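Local atomic coordinates of putative uncharacterized protein (Chaetomium thermophilum, PDB entry 5IJP), a protein that binds inositol hexakisphosphate through its SPX domain and probably serves as an inositol polyphosphate sensor in phosphate homeostasis. Residues E63-L66 with D67-H70; F133-V136 with N137-F141. One frame throughout, in Å; residues are numbered along the deposited sequence.

Contact 1. Residues E63-L66 with D67-H70; sequences EAEL and DKVH
E65 and K68 meet one helical turn apart and form an i to i+3 salt bridge on the surface of helix 52-97. The two side chains run alongside each other in the same direction. E65 OE1 lies 3.2 Å from K68 NZ, which meets it on the syn side of the carboxylate and 17° out of its plane. E65 OE2 adds a weak second bond to the same ammonium. The glutamate chain bends at chi2 (-62°), while the lysine chain stays extended until chi3 (81°), where it turns and brings NZ to the carboxylate. The stronger partner of E65 OE1 is the backbone N of D21, and this hydrogen bond probably helps fix the rotation of the carboxylate.

A second pair, L66 and H70, also lies side by side. L66 CD2 packs 3.7 Å from H70 CE1. L66 O sits over one face of the imidazole, toward the rim, and accepts the backbone N of H70 at 3.1 Å. D67 N bonds to E63 O at 3.0 Å in the same i to i+4 pattern.

V69 and L66 face helix 110-151, where V69 touches F133, N137 and F141, and L66 touches F141. L66 also reaches L164 of helix 157-165, and E63 packs on F160 of that helix.

Contact 2. Residues F133-V136 with N137-F141; sequences FVQV and NYTGF
This contact is two successive turns of helix 110-151, a long helix of the SPX helical bundle, in which N137 and T139 each bond back to the carbonyl four residues earlier. F133 O accepts two donors from one residue. N137 N reaches it at 3.1 Å as the ordinary helical bond. N137 ND2 reaches it at 2.8 Å. The two donors come from opposite faces of the carbonyl plane. The buried amide is thus tied to its own helix.

N137 CG lies anti to the carbonyl carbon (chi1 -76°), and this turns the amide back toward F133. ND2 then lies over one face of the F133 ring, offset toward the rim, 3.3 Å from F133 CD1. Ring and amide planes are 50° apart. The phenyl ring is further set by Y15, which stacks on it, and by Y19, which meets it edge-to-face. V136 CG1 also approaches the amide, 3.5 Å from N137 ND2.

G140 N bonds to V136 O from above the carbonyl plane. The turn at G140 lies near the bound inositol hexakisphosphate. V136 and T139 touch F3 of helix 3-9, and F3 belongs to the ligand pocket. This is consistent with the helix backing the pocket here.

The second doubled acceptor is Q135 O. T139 N bonds to it along the backbone. The threonine hydroxyl has OG1 anti to the carbonyl carbon (chi1 -49°), which places it beside the backbone N. From there T139 OG1 donates to Q135 O at 2.7 Å, on the face of the carbonyl plane opposite to T139 N.

Overall arrangement
From the N terminus, the chain passes helices 3-9 and 22-30 and a small two-stranded antiparallel sheet before entering helix 52-97, which carries contact 1. Helix 110-151 follows and carries contact 2. The two contacts are in series. Neither closes a long loop, since each joins successive turns of one helix. Their centres are 12 Å apart, and they touch directly between the two long helices. V69 CG2 lies 3.2 Å from N137 OD1, and L66 CA lies 3.6 Å from F141 CZ. L164 of helix 157-165 touches F141 as well, so a third helix joins the packing here.

Contact 1. Residues E63-L66 with D67-H70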
loop_
_atom_site.group_PDB
_atom_site.type_symbol
_atom_site.label_atom_id
_atom_site.label_comp_id
_atom_site.label_asym_id
_atom_site.label_seq_id
_atom_site.Cartn_x
_atom_site.Cartn_y
_atom_site.Cartn_z
ATOM N N GLU A 63 -10.332 -7.353 -8.062
ATOM C CA GLU A 63 -9.459 -6.663 -9.016
ATOM C C GLU A 63 -9.701 -5.156 -8.981
ATOM O O GLU A 63 -8.740 -4.392 -9.067
ATOM C CB GLU A 63 -9.638 -7.213 -10.440
ATOM C CG GLU A 63 -8.951 -8.552 -10.666
ATOM C CD GLU A 63 -9.195 -9.219 -12.008
ATOM O OE1 GLU A 63 -10.294 -9.040 -12.584
ATOM O OE2 GLU A 63 -8.296 -9.960 -12.465
ATOM N N ALA A 64 -10.976 -4.733 -8.816
ATOM C CA ALA A 64 -11.382 -3.326 -8.714
ATOM C C ALA A 64 -10.787 -2.688 -7.455
ATOM O O ALA A 64 -10.385 -1.523 -7.487
ATOM C CB ALA A 64 -12.898 -3.215 -8.693
ATOM N N GLU A 65 -10.709 -3.469 -6.359
ATOM C CA GLU A 65 -10.119 -3.041 -5.093
ATOM C C GLU A 65 -8.600 -3.002 -5.208
ATOM O O GLU A 65 -7.974 -2.130 -4.609
ATOM C CB GLU A 65 -10.556 -3.959 -3.938
ATOM C CG GLU A 65 -11.960 -3.680 -3.422
ATOM C CD GLU A 65 -12.185 -2.299 -2.835
ATOM O OE1 GLU A 65 -11.471 -1.932 -1.874
ATOM O OE2 GLU A 65 -13.092 -1.589 -3.327
ATOM N N LEU A 66 -8.014 -3.928 -5.998
ATOM C CA LEU A 66 -6.572 -4.018 -6.239
ATOM C C LEU A 66 -6.066 -2.814 -7.036
ATOM O O LEU A 66 -4.986 -2.305 -6.738
ATOM C CB LEU A 66 -6.219 -5.336 -6.947
ATOM C CG LEU A 66 -4.774 -5.816 -6.790
ATOM C CD1 LEU A 66 -4.640 -6.782 -5.626
ATOM C CD2 LEU A 66 -4.281 -6.479 -8.061
ATOM N N ASP A 67 -6.858 -2.344 -8.022
ATOM C CA ASP A 67 -6.528 -1.187 -8.858
ATOM C C ASP A 67 -6.619 0.118 -8.069
ATOM O O ASP A 67 -5.791 1.004 -8.275
ATOM C CB ASP A 67 -7.438 -1.124 -10.098
ATOM C CG ASP A 67 -7.401 -2.352 -10.991
ATOM O OD1 ASP A 67 -6.373 -3.068 -10.980
ATOM O OD2 ASP A 67 -8.401 -2.601 -11.697
ATOM N N LYS A 68 -7.621 0.224 -7.167
ATOM C CA LYS A 68 -7.873 1.382 -6.301
ATOM C C LYS A 68 -6.685 1.629 -5.358
ATOM O O LYS A 68 -6.308 2.783 -5.141
ATOM C CB LYS A 68 -9.172 1.169 -5.502
ATOM C CG LYS A 68 -9.680 2.409 -4.763
ATOM C CD LYS A 68 -10.958 2.137 -3.969
ATOM C CE LYS A 68 -10.706 1.476 -2.633
ATOM N NZ LYS A 68 -11.971 1.197 -1.906
ATOM N N VAL A 69 -6.097 0.543 -4.823
ATOM C CA VAL A 69 -4.939 0.585 -3.923
ATOM C C VAL A 69 -3.677 0.938 -4.720
ATOM O O VAL A 69 -2.950 1.852 -4.328
ATOM C CB VAL A 69 -4.783 -0.737 -3.117
ATOM C CG1 VAL A 69 -3.542 -0.708 -2.230
ATOM C CG2 VAL A 69 -6.026 -1.021 -2.281
ATOM N N HIS A 70 -3.439 0.226 -5.847
ATOM C CA HIS A 70 -2.289 0.421 -6.737
ATOM C C HIS A 70 -2.216 1.825 -7.347
ATOM O O HIS A 70 -1.112 2.315 -7.593
ATOM C CB HIS A 70 -2.244 -0.665 -7.826
ATOM C CG HIS A 70 -1.867 -2.032 -7.332
ATOM N ND1 HIS A 70 -1.880 -3.128 -8.178
ATOM C CD2 HIS A 70 -1.477 -2.440 -6.100
ATOM C CE1 HIS A 70 -1.498 -4.158 -7.439
ATOM N NE2 HIS A 70 -1.247 -3.792 -6.182
#

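Contact 2. Residues F133-V136 with N137-F141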
loop_
_atom_site.group_PDB
_atom_site.type_symbol
_atom_site.label_atom_id
_atom_site.label_comp_id
_atom_site.label_asym_id
_atom_site.label_seq_id
_atom_site.Cartn_x
_atom_site.Cartn_y
_atom_site.Cartn_z
ATOM N N PHE A 133 0.697 1.856 4.603
ATOM C CA PHE A 133 -0.441 1.680 3.696
ATOM C C PHE A 133 -0.226 0.451 2.811
ATOM O O PHE A 133 -1.152 -0.340 2.654
ATOM C CB PHE A 133 -0.679 2.950 2.850
ATOM C CG PHE A 133 -1.753 2.839 1.790
ATOM C CD1 PHE A 133 -3.099 2.893 2.131
ATOM C CD2 PHE A 133 -1.417 2.712 0.447
ATOM C CE1 PHE A 133 -4.092 2.796 1.149
ATOM C CE2 PHE A 133 -2.410 2.618 -0.534
ATOM C CZ PHE A 133 -3.740 2.663 -0.176
ATOM N N VAL A 134 0.998 0.278 2.263
ATOM C CA VAL A 134 1.374 -0.874 1.432
ATOM C C VAL A 134 1.287 -2.159 2.285
ATOM O O VAL A 134 0.747 -3.159 1.814
ATOM C CB VAL A 134 2.761 -0.676 0.741
ATOM C CG1 VAL A 134 3.239 -1.949 0.043
ATOM C CG2 VAL A 134 2.723 0.482 -0.253
ATOM N N GLN A 135 1.748 -2.093 3.556
ATOM C CA GLN A 135 1.733 -3.191 4.529
ATOM C C GLN A 135 0.310 -3.660 4.872
ATOM O O GLN A 135 0.012 -4.845 4.712
ATOM C CB GLN A 135 2.513 -2.791 5.804
ATOM C CG GLN A 135 2.487 -3.810 6.947
ATOM C CD GLN A 135 1.481 -3.458 8.019
ATOM O OE1 GLN A 135 1.617 -2.461 8.737
ATOM N NE2 GLN A 135 0.459 -4.290 8.167
ATOM N N VAL A 136 -0.548 -2.736 5.362
ATOM C CA VAL A 136 -1.922 -3.028 5.785
ATOM C C VAL A 136 -2.796 -3.521 4.600
ATOM O O VAL A 136 -3.637 -4.399 4.801
ATOM C CB VAL A 136 -2.564 -1.853 6.588
ATOM C CG1 VAL A 136 -2.927 -0.659 5.704
ATOM C CG2 VAL A 136 -3.765 -2.316 7.412
ATOM N N ASN A 137 -2.558 -3.006 3.379
ATOM C CA ASN A 137 -3.313 -3.419 2.198
ATOM C C ASN A 137 -2.851 -4.770 1.654
ATOM O O ASN A 137 -3.703 -5.586 1.307
ATOM C CB ASN A 137 -3.328 -2.334 1.127
ATOM C CG ASN A 137 -4.275 -1.195 1.440
ATOM O OD1 ASN A 137 -5.348 -1.070 0.853
ATOM N ND2 ASN A 137 -3.915 -0.346 2.385
ATOM N N TYR A 138 -1.518 -5.033 1.627
ATOM C CA TYR A 138 -0.944 -6.313 1.181
ATOM C C TYR A 138 -1.459 -7.450 2.068
ATOM O O TYR A 138 -1.810 -8.509 1.549
ATOM C CB TYR A 138 0.600 -6.268 1.181
ATOM C CG TYR A 138 1.280 -7.542 0.721
ATOM C CD1 TYR A 138 1.780 -8.460 1.641
ATOM C CD2 TYR A 138 1.466 -7.808 -0.632
ATOM C CE1 TYR A 138 2.416 -9.629 1.225
ATOM C CE2 TYR A 138 2.104 -8.974 -1.061
ATOM C CZ TYR A 138 2.578 -9.881 -0.127
ATOM O OH TYR A 138 3.208 -11.029 -0.540
ATOM N N THR A 139 -1.535 -7.208 3.396
ATOM C CA THR A 139 -2.051 -8.146 4.398
ATOM C C THR A 139 -3.561 -8.355 4.172
ATOM O O THR A 139 -4.044 -9.480 4.298
ATOM C CB THR A 139 -1.719 -7.644 5.820
ATOM O OG1 THR A 139 -0.331 -7.303 5.889
ATOM C CG2 THR A 139 -2.045 -8.667 6.904
ATOM N N GLY A 140 -4.261 -7.274 3.811
ATOM C CA GLY A 140 -5.693 -7.257 3.526
ATOM C C GLY A 140 -6.103 -8.181 2.401
ATOM O O GLY A 140 -7.042 -8.965 2.561
ATOM N N PHE A 141 -5.387 -8.105 1.260
ATOM C CA PHE A 141 -5.637 -8.964 0.102
ATOM C C PHE A 141 -5.208 -10.403 0.389
ATOM O O PHE A 141 -5.938 -11.327 0.042
ATOM C CB PHE A 141 -4.954 -8.425 -1.164
ATOM C CG PHE A 141 -5.562 -7.157 -1.716
ATOM C CD1 PHE A 141 -6.728 -7.196 -2.472
ATOM C CD2 PHE A 141 -4.950 -5.928 -1.511
ATOM C CE1 PHE A 141 -7.286 -6.023 -2.986
ATOM C CE2 PHE A 141 -5.509 -4.755 -2.022
ATOM C CZ PHE A 141 -6.672 -4.810 -2.756
#